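Local coordinates for serine-rich secreted cell wall anchored (LPXTG-motif ) protein (Lactobacillus reuteri ATCC 53608, PDB 5NXK), which probably acts as a cell-wall-anchored adhesin that helps the bacterium attach to surfaces in the host gut, at residues G59-N64 with I72-E77; G88-S93 with V100-V105; T111-K116 with K122-V127. All coordinates share one frame; numbering follows the deposited sequence.

Contact 1: residues G59-N64 with I72-E77; sequences GGIILN and IDLTIE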
loop_
_atom_site.group_PDB
_atom_site.type_symbol
_atom_site.label_atom_id
_atom_site.label_comp_id
_atom_site.label_asym_id
_atom_site.label_seq_id
_atom_site.Cartn_x
_atom_site.Cartn_y
_atom_site.Cartn_z
ATOM N N GLY A 59 -0.029 2.125 16.441
ATOM C CA GLY A 59 0.721 1.690 15.274
ATOM C C GLY A 59 1.650 0.518 15.556
ATOM O O GLY A 59 1.709 0.021 16.679
ATOM N N GLY A 60 2.350 0.052 14.525
ATOM C CA GLY A 60 3.336 -1.012 14.673
ATOM C C GLY A 60 4.728 -0.416 14.601
ATOM O O GLY A 60 5.404 -0.211 15.615
ATOM N N ILE A 61 5.171 -0.149 13.383
ATOM C CA ILE A 61 6.389 0.619 13.175
ATOM C C ILE A 61 6.018 1.995 12.639
ATOM O O ILE A 61 5.296 2.103 11.651
ATOM C CB ILE A 61 7.344 -0.092 12.207
ATOM C CG1 ILE A 61 7.786 -1.420 12.811
ATOM C CG2 ILE A 61 8.540 0.800 11.869
ATOM C CD1 ILE A 61 8.640 -2.260 11.898
ATOM N N ILE A 62 6.504 3.043 13.297
ATOM C CA ILE A 62 6.273 4.400 12.843
ATOM C C ILE A 62 7.567 5.050 12.370
ATOM O O ILE A 62 8.481 5.245 13.154
ATOM C CB ILE A 62 5.672 5.270 13.952
ATOM C CG1 ILE A 62 4.457 4.575 14.583
ATOM C CG2 ILE A 62 5.356 6.671 13.415
ATOM C CD1 ILE A 62 3.798 5.366 15.689
ATOM N N LEU A 63 7.626 5.384 11.086
ATOM C CA LEU A 63 8.739 6.136 10.508
ATOM C C LEU A 63 8.413 7.599 10.746
ATOM O O LEU A 63 7.336 8.066 10.367
ATOM C CB LEU A 63 8.892 5.839 9.014
ATOM C CG LEU A 63 8.921 4.352 8.615
ATOM C CD1 LEU A 63 9.152 4.179 7.109
ATOM C CD2 LEU A 63 9.959 3.574 9.412
ATOM N N ASN A 64 9.302 8.325 11.411
ATOM C CA ASN A 64 8.949 9.676 11.829
ATOM C C ASN A 64 10.124 10.653 11.881
ATOM O O ASN A 64 10.218 11.455 12.809
ATOM C CB ASN A 64 8.252 9.608 13.195
ATOM C CG ASN A 64 7.261 10.744 13.410
ATOM O OD1 ASN A 64 7.092 11.618 12.556
ATOM N ND2 ASN A 64 6.577 10.716 14.548
ATOM N N ILE A 72 14.447 6.991 5.002
ATOM C CA ILE A 72 14.368 5.641 5.579
ATOM C C ILE A 72 13.948 4.618 4.550
ATOM O O ILE A 72 12.903 4.755 3.915
ATOM C CB ILE A 72 13.382 5.552 6.761
ATOM C CG1 ILE A 72 13.919 6.295 7.981
ATOM C CG2 ILE A 72 13.149 4.097 7.174
ATOM C CD1 ILE A 72 12.847 6.555 9.019
ATOM N N ASP A 73 14.773 3.598 4.389
ATOM C CA ASP A 73 14.445 2.464 3.551
ATOM C C ASP A 73 14.243 1.254 4.473
ATOM O O ASP A 73 15.178 0.835 5.156
ATOM C CB ASP A 73 15.552 2.217 2.530
ATOM C CG ASP A 73 15.056 1.473 1.305
ATOM O OD1 ASP A 73 14.797 0.253 1.408
ATOM O OD2 ASP A 73 14.930 2.110 0.234
ATOM N N LEU A 74 13.010 0.753 4.556
ATOM C CA LEU A 74 12.672 -0.376 5.434
ATOM C C LEU A 74 12.233 -1.558 4.596
ATOM O O LEU A 74 11.280 -1.445 3.834
ATOM C CB LEU A 74 11.564 0.005 6.418
ATOM C CG LEU A 74 10.989 -1.126 7.285
ATOM C CD1 LEU A 74 12.053 -1.735 8.202
ATOM C CD2 LEU A 74 9.815 -0.616 8.100
ATOM N N THR A 75 12.933 -2.679 4.710
ATOM C CA THR A 75 12.552 -3.905 4.016
ATOM C C THR A 75 12.145 -4.993 5.015
ATOM O O THR A 75 12.840 -5.214 6.001
ATOM C CB THR A 75 13.718 -4.388 3.122
ATOM O OG1 THR A 75 13.968 -3.404 2.109
ATOM C CG2 THR A 75 13.396 -5.684 2.443
ATOM N N ILE A 76 11.005 -5.640 4.782
ATOM C CA ILE A 76 10.600 -6.802 5.565
ATOM C C ILE A 76 10.445 -7.997 4.628
ATOM O O ILE A 76 9.758 -7.896 3.602
ATOM C CB ILE A 76 9.289 -6.553 6.328
ATOM C CG1 ILE A 76 9.424 -5.310 7.220
ATOM C CG2 ILE A 76 8.914 -7.779 7.146
ATOM C CD1 ILE A 76 8.190 -4.993 8.053
ATOM N N GLU A 77 11.125 -9.101 4.933
ATOM C CA GLU A 77 11.104 -10.286 4.071
ATOM C C GLU A 77 10.590 -11.491 4.826
ATOM O O GLU A 77 10.915 -11.666 6.006
ATOM C CB GLU A 77 12.488 -10.628 3.545
ATOM C CG GLU A 77 13.326 -9.476 3.073
ATOM C CD GLU A 77 14.640 -9.955 2.457
ATOM O OE1 GLU A 77 15.299 -9.172 1.737
ATOM O OE2 GLU A 77 15.019 -11.120 2.717
#

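Contact 2: residues G88-S93 with V100-V105; sequences GFVNMS and VTYKDV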
loop_
_atom_site.group_PDB
_atom_site.type_symbol
_atom_site.label_atom_id
_atom_site.label_comp_id
_atom_site.label_asym_id
_atom_site.label_seq_id
_atom_site.Cartn_x
_atom_site.Cartn_y
_atom_site.Cartn_z
ATOM N N GLY A 88 -1.771 1.508 10.020
ATOM C CA GLY A 88 -1.003 0.480 9.333
ATOM C C GLY A 88 0.018 -0.218 10.200
ATOM O O GLY A 88 0.298 0.234 11.315
ATOM N N PHE A 89 0.554 -1.334 9.704
ATOM C CA PHE A 89 1.693 -1.966 10.348
ATOM C C PHE A 89 2.860 -1.025 10.282
ATOM O O PHE A 89 3.563 -0.825 11.276
ATOM C CB PHE A 89 2.079 -3.298 9.701
ATOM C CG PHE A 89 3.186 -4.011 10.440
ATOM C CD1 PHE A 89 2.906 -4.755 11.590
ATOM C CD2 PHE A 89 4.501 -3.921 10.012
ATOM C CE1 PHE A 89 3.930 -5.400 12.294
ATOM C CE2 PHE A 89 5.527 -4.565 10.706
ATOM C CZ PHE A 89 5.243 -5.304 11.846
ATOM N N VAL A 90 3.086 -0.466 9.095
ATOM C CA VAL A 90 4.022 0.642 8.957
ATOM C C VAL A 90 3.280 1.942 8.665
ATOM O O VAL A 90 2.398 2.024 7.787
ATOM C CB VAL A 90 5.063 0.427 7.854
ATOM C CG1 VAL A 90 6.132 1.521 7.953
ATOM C CG2 VAL A 90 5.703 -0.948 7.988
ATOM N N ASN A 91 3.668 2.950 9.436
ATOM C CA ASN A 91 3.144 4.296 9.345
ATOM C C ASN A 91 4.286 5.160 8.855
ATOM O O ASN A 91 5.220 5.433 9.593
ATOM C CB ASN A 91 2.620 4.766 10.711
ATOM C CG ASN A 91 2.229 6.238 10.733
ATOM O OD1 ASN A 91 2.494 6.986 9.792
ATOM N ND2 ASN A 91 1.588 6.659 11.824
ATOM N N MET A 92 4.188 5.584 7.602
ATOM C CA MET A 92 5.239 6.301 6.893
ATOM C C MET A 92 5.040 7.780 7.151
ATOM O O MET A 92 4.480 8.497 6.320
ATOM C CB MET A 92 5.163 5.976 5.396
ATOM C CG MET A 92 5.315 4.474 5.121
ATOM S SD MET A 92 5.020 3.975 3.392
ATOM C CE MET A 92 6.523 4.581 2.650
ATOM N N SER A 93 5.474 8.227 8.325
ATOM C CA SER A 93 5.192 9.586 8.764
ATOM C C SER A 93 6.412 10.513 8.801
ATOM O O SER A 93 6.372 11.549 9.459
ATOM C CB SER A 93 4.544 9.547 10.157
ATOM O OG SER A 93 3.145 9.335 10.069
ATOM N N VAL A 100 9.121 1.616 1.804
ATOM C CA VAL A 100 8.855 0.344 2.463
ATOM C C VAL A 100 8.786 -0.747 1.396
ATOM O O VAL A 100 8.137 -0.591 0.339
ATOM C CB VAL A 100 7.532 0.370 3.272
ATOM C CG1 VAL A 100 7.214 -1.015 3.828
ATOM C CG2 VAL A 100 7.591 1.424 4.395
ATOM N N THR A 101 9.466 -1.850 1.654
ATOM C CA THR A 101 9.459 -2.979 0.746
ATOM C C THR A 101 9.001 -4.222 1.483
ATOM O O THR A 101 9.573 -4.584 2.510
ATOM C CB THR A 101 10.855 -3.206 0.140
ATOM O OG1 THR A 101 11.211 -2.058 -0.624
ATOM C CG2 THR A 101 10.874 -4.441 -0.766
ATOM N N TYR A 102 7.946 -4.849 0.975
ATOM C CA TYR A 102 7.489 -6.140 1.477
ATOM C C TYR A 102 7.892 -7.207 0.480
ATOM O O TYR A 102 7.472 -7.165 -0.672
ATOM C CB TYR A 102 5.970 -6.180 1.653
ATOM C CG TYR A 102 5.396 -5.484 2.869
ATOM C CD1 TYR A 102 6.209 -4.875 3.819
ATOM C CD2 TYR A 102 4.017 -5.440 3.059
ATOM C CE1 TYR A 102 5.654 -4.249 4.944
ATOM C CE2 TYR A 102 3.460 -4.821 4.159
ATOM C CZ TYR A 102 4.284 -4.226 5.098
ATOM O OH TYR A 102 3.706 -3.609 6.180
ATOM N N LYS A 103 8.701 -8.164 0.905
ATOM C CA LYS A 103 9.077 -9.251 0.018
ATOM C C LYS A 103 8.667 -10.597 0.619
ATOM O O LYS A 103 9.035 -10.908 1.754
ATOM C CB LYS A 103 10.569 -9.210 -0.269
ATOM C CG LYS A 103 11.068 -10.398 -1.084
ATOM C CD LYS A 103 12.576 -10.297 -1.332
ATOM C CE LYS A 103 13.097 -11.454 -2.198
ATOM N NZ LYS A 103 14.488 -11.166 -2.684
ATOM N N ASP A 104 7.867 -11.370 -0.114
ATOM C CA ASP A 104 7.339 -12.640 0.396
ATOM C C ASP A 104 6.663 -12.442 1.748
ATOM O O ASP A 104 6.870 -13.193 2.691
ATOM C CB ASP A 104 8.453 -13.689 0.485
ATOM C CG ASP A 104 9.031 -14.028 -0.886
ATOM O OD1 ASP A 104 8.244 -14.131 -1.850
ATOM O OD2 ASP A 104 10.262 -14.178 -1.014
ATOM N N VAL A 105 5.821 -11.424 1.810
ATOM C CA VAL A 105 5.124 -11.081 3.031
ATOM C C VAL A 105 3.656 -11.479 2.931
ATOM O O VAL A 105 3.055 -11.399 1.859
ATOM C CB VAL A 105 5.254 -9.572 3.316
ATOM C CG1 VAL A 105 4.153 -9.077 4.250
ATOM C CG2 VAL A 105 6.645 -9.255 3.869
#

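Contact 3: residues T111-K116 with K122-V127; sequences TLVWSK and KTLNLV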
loop_
_atom_site.group_PDB
_atom_site.type_symbol
_atom_site.label_atom_id
_atom_site.label_comp_id
_atom_site.label_asym_id
_atom_site.label_seq_id
_atom_site.Cartn_x
_atom_site.Cartn_y
_atom_site.Cartn_z
ATOM N N THR A 111 -6.403 -1.164 7.742
ATOM C CA THR A 111 -5.453 -0.430 6.904
ATOM C C THR A 111 -4.071 -1.010 7.175
ATOM O O THR A 111 -3.633 -1.014 8.319
ATOM C CB THR A 111 -5.495 1.056 7.205
ATOM O OG1 THR A 111 -6.815 1.541 6.905
ATOM C CG2 THR A 111 -4.441 1.824 6.373
ATOM N N LEU A 112 -3.392 -1.516 6.148
ATOM C CA LEU A 112 -2.139 -2.258 6.366
ATOM C C LEU A 112 -0.889 -1.386 6.325
ATOM O O LEU A 112 0.118 -1.696 6.978
ATOM C CB LEU A 112 -1.974 -3.396 5.354
ATOM C CG LEU A 112 -2.928 -4.603 5.351
ATOM C CD1 LEU A 112 -4.388 -4.216 5.224
ATOM C CD2 LEU A 112 -2.533 -5.535 4.221
ATOM N N VAL A 113 -0.939 -0.323 5.536
ATOM C CA VAL A 113 0.177 0.630 5.429
ATOM C C VAL A 113 -0.412 2.017 5.281
ATOM O O VAL A 113 -1.375 2.204 4.532
ATOM C CB VAL A 113 1.109 0.345 4.219
ATOM C CG1 VAL A 113 2.257 1.368 4.172
ATOM C CG2 VAL A 113 1.663 -1.064 4.292
ATOM N N TRP A 114 0.151 2.989 5.995
ATOM C CA TRP A 114 -0.400 4.339 5.938
ATOM C C TRP A 114 0.762 5.325 5.790
ATOM O O TRP A 114 1.877 5.001 6.150
ATOM C CB TRP A 114 -1.238 4.626 7.193
ATOM C CG TRP A 114 -1.948 5.947 7.234
ATOM C CD1 TRP A 114 -3.243 6.200 6.860
ATOM C CD2 TRP A 114 -1.418 7.195 7.697
ATOM N NE1 TRP A 114 -3.541 7.537 7.039
ATOM C CE2 TRP A 114 -2.438 8.163 7.565
ATOM C CE3 TRP A 114 -0.176 7.591 8.203
ATOM C CZ2 TRP A 114 -2.249 9.500 7.918
ATOM C CZ3 TRP A 114 0.006 8.916 8.563
ATOM C CH2 TRP A 114 -1.023 9.853 8.418
ATOM N N SER A 115 0.503 6.510 5.257
ATOM C CA SER A 115 1.568 7.490 5.049
ATOM C C SER A 115 1.059 8.909 5.148
ATOM O O SER A 115 -0.134 9.169 4.962
ATOM C CB SER A 115 2.220 7.268 3.676
ATOM O OG SER A 115 1.320 7.633 2.640
ATOM N N LYS A 116 1.970 9.827 5.457
ATOM C CA LYS A 116 1.713 11.253 5.324
ATOM C C LYS A 116 1.616 11.594 3.841
ATOM O O LYS A 116 2.422 11.121 3.040
ATOM C CB LYS A 116 2.836 12.076 5.964
ATOM C CG LYS A 116 2.698 12.348 7.457
ATOM C CD LYS A 116 3.990 12.990 7.979
ATOM C CE LYS A 116 3.930 13.288 9.471
ATOM N NZ LYS A 116 2.577 13.681 9.928
ATOM N N LYS A 122 6.623 8.907 -0.646
ATOM C CA LYS A 122 6.264 7.671 0.050
ATOM C C LYS A 122 6.032 6.531 -0.938
ATOM O O LYS A 122 5.125 6.595 -1.783
ATOM C CB LYS A 122 5.011 7.872 0.904
ATOM C CG LYS A 122 5.049 9.123 1.763
ATOM C CD LYS A 122 6.246 9.092 2.710
ATOM C CE LYS A 122 6.115 10.165 3.811
ATOM N NZ LYS A 122 7.389 10.296 4.579
ATOM N N THR A 123 6.841 5.489 -0.795
ATOM C CA THR A 123 6.850 4.367 -1.714
ATOM C C THR A 123 6.678 3.027 -0.995
ATOM O O THR A 123 7.366 2.746 -0.012
ATOM C CB THR A 123 8.177 4.335 -2.522
ATOM O OG1 THR A 123 8.371 5.599 -3.178
ATOM C CG2 THR A 123 8.153 3.228 -3.562
ATOM N N LEU A 124 5.778 2.196 -1.516
ATOM C CA LEU A 124 5.640 0.815 -1.072
ATOM C C LEU A 124 5.972 -0.123 -2.219
ATOM O O LEU A 124 5.296 -0.127 -3.253
ATOM C CB LEU A 124 4.225 0.538 -0.565
ATOM C CG LEU A 124 3.895 -0.921 -0.215
ATOM C CD1 LEU A 124 4.732 -1.381 0.990
ATOM C CD2 LEU A 124 2.409 -1.077 0.082
ATOM N N ASN A 125 7.010 -0.929 -2.038
ATOM C CA ASN A 125 7.354 -1.925 -3.043
ATOM C C ASN A 125 6.851 -3.290 -2.583
ATOM O O ASN A 125 7.000 -3.654 -1.414
ATOM C CB ASN A 125 8.865 -1.957 -3.291
ATOM C CG ASN A 125 9.387 -0.646 -3.826
ATOM O OD1 ASN A 125 8.885 -0.130 -4.821
ATOM N ND2 ASN A 125 10.392 -0.087 -3.161
ATOM N N LEU A 126 6.226 -4.026 -3.497
ATOM C CA LEU A 126 5.668 -5.326 -3.188
ATOM C C LEU A 126 6.383 -6.347 -4.058
ATOM O O LEU A 126 6.294 -6.301 -5.287
ATOM C CB LEU A 126 4.149 -5.351 -3.421
ATOM C CG LEU A 126 3.360 -4.327 -2.599
ATOM C CD1 LEU A 126 1.876 -4.379 -2.947
ATOM C CD2 LEU A 126 3.584 -4.550 -1.092
ATOM N N VAL A 127 7.093 -7.277 -3.417
ATOM C CA VAL A 127 8.059 -8.119 -4.127
ATOM C C VAL A 127 7.791 -9.606 -3.854
ATOM O O VAL A 127 7.278 -9.971 -2.789
ATOM C CB VAL A 127 9.523 -7.760 -3.714
ATOM C CG1 VAL A 127 10.539 -8.510 -4.574
ATOM C CG2 VAL A 127 9.771 -6.254 -3.820
#

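Contact 1: residues G59-N64 with I72-E77
Leu63 and Ile72 interlock where two roughly antiparallel strands, 61-63 and 72-77, face each other across the interior of a beta-solenoid coil. The CG2 methyl of Ile72 fits against the fork of the leucine, 3.9 Å from Leu63 CD2 and 4.0 Å from Leu63 CD1. The other branch of the isoleucine ends at the base of its partner, its terminal CD1 methyl 4.0 Å from Leu63 CB. With CG anti to the carbonyl carbon (chi1 -50°), Leu63 sends its CD2 methyl into the dip between Ile72 and Leu74, where Leu74 CD2 lies 4.4 Å away. Leu74 in turn presents the same CD2 methyl to Ile61, whose CG2 meets it at 4.2 Å, so the bumps alternate along the seam: Ile72, Leu63, Leu74, Ile61. No hydrogen bond crosses, and the strand axes stay 10.0 Å apart, a separation bridged by aliphatic side chains alone. Strand 61-63 lies between strands 34-36 and 90-92 of one parallel sheet. Strand 71-77 lies between 41-46 and 97-102 of another. Ile36 of the preceding coil packs on Ile61 and Leu63, and Ile43 of that coil on Leu74.

Contact 2: residues G88-S93 with V100-V105
Tyr102 turns its hydroxyl into the interior against carbon atoms of Val90 and Phe89, without a hydrogen bond to either. In this coil of the beta-solenoid, strands 90-92 and 100-102 belong to two different parallel sheets and run nearly antiparallel across the core, 152° apart, with no hydrogen bond between them. The tyrosine OH lies 3.8 Å from Val90 CG2 and 3.9 Å from Phe89 CB. The same valine methyl approaches the rim of the phenol rather than a face, the valine and the tyrosine passing with their ends pointing opposite ways. With CG anti to the backbone N (chi1 -175°), Phe89 brings its ring atom CD2 to 3.9 Å from Tyr102 OH, which meets the ring at a slant. The phenylalanine side chain also packs on Ile76 and Leu81, and Tyr102 touches the same two residues, so both aromatic side chains are held against the coil before.

Farther along the seam the packing becomes purely aliphatic and thioether. The other branch of Val90 brings CG1 to 3.8 Å from Val100 CG2, and that valine methyl is the knob on which Met92 closes as well. Met92 is also the centre of an inverse gamma turn, with a weak Ser93 N to Asn91 O bond, as the chain leaves the strand. At the far end of the other segment the chain turns a corner at Lys103 and Asp104 and passes toward a third face. A bend at chi3 (74°) curls the methionine around the methyl of Val100: Met92 SD is 3.8 Å from Val100 CG2, and Met92 CE, at the same distance from that methyl, comes to 4.0 Å from Val100 N.

Contact 3: residues T111-K116 with K122-V127
Lys122 runs past Ser115 and Lys116 toward the preceding coil, where its buried ammonium nitrogen NZ is gripped by three groups: a salt bridge to Asp98 OD2 and hydrogen bonds to the carbonyl oxygens of Ser94 and Gly96. The charge is thus satisfied one coil back and probably balanced there by the aspartate. A bend at chi2 (-59°) turns the chain toward that coil, and its aliphatic part passes the carbonyl of Lys116 on the way. Lys122 CG comes within 3.5 Å of the carbonyl oxygen of Lys116, and Lys122 CE follows at 3.9 Å from that same oxygen.

Ser115 lies alongside the root of the lysine. Its CB is 3.9 Å from Lys122 CG and 4.0 Å from Lys122 CB. The hydroxyl stands between the backbone N and the carbonyl carbon (chi1 70°) and is hydrogen-bonded to the carbonyl oxygen of Tyr164 in the coil that follows. Here the backbones draw closer, with CA atoms of Ser115 and Lys122 6.9 Å apart, compared with 8.5 Å between the CA atoms of Val113 and Leu124. At that wider end the junction is aliphatic: Val113 CG2 meets Leu124 CD2 at 4.3 Å. Met92 covers Val113, Ser115 and Lys122 from the coil before. Facing strands from separate parallel sheets, with inward side chains packed between them and no hydrogen bonds from one strand to the other, are characteristic of the beta-solenoid, as in the parallel beta-helix of pectate lyase relatives.

The three contacts repeat one theme in successive coils: each joins the same two parallel sheets across the interior. The centres of contacts 1 and 2 lie about 6 Å apart and those of contacts 2 and 3 about 5 Å, while contacts 1 and 3, with centres about 9 Å apart, do not touch. Backbone hydrogen bonds probably tie neighbours together on both faces. Contacts 1 and 2 are joined through Ile61 N to Phe89 O at 2.7 Å and Leu63 N to Asn91 O at 2.8 Å. Contacts 2 and 3 are joined through Val100 N to Thr123 O at 2.8 Å and Val100 O to Asn125 N at 2.7 Å.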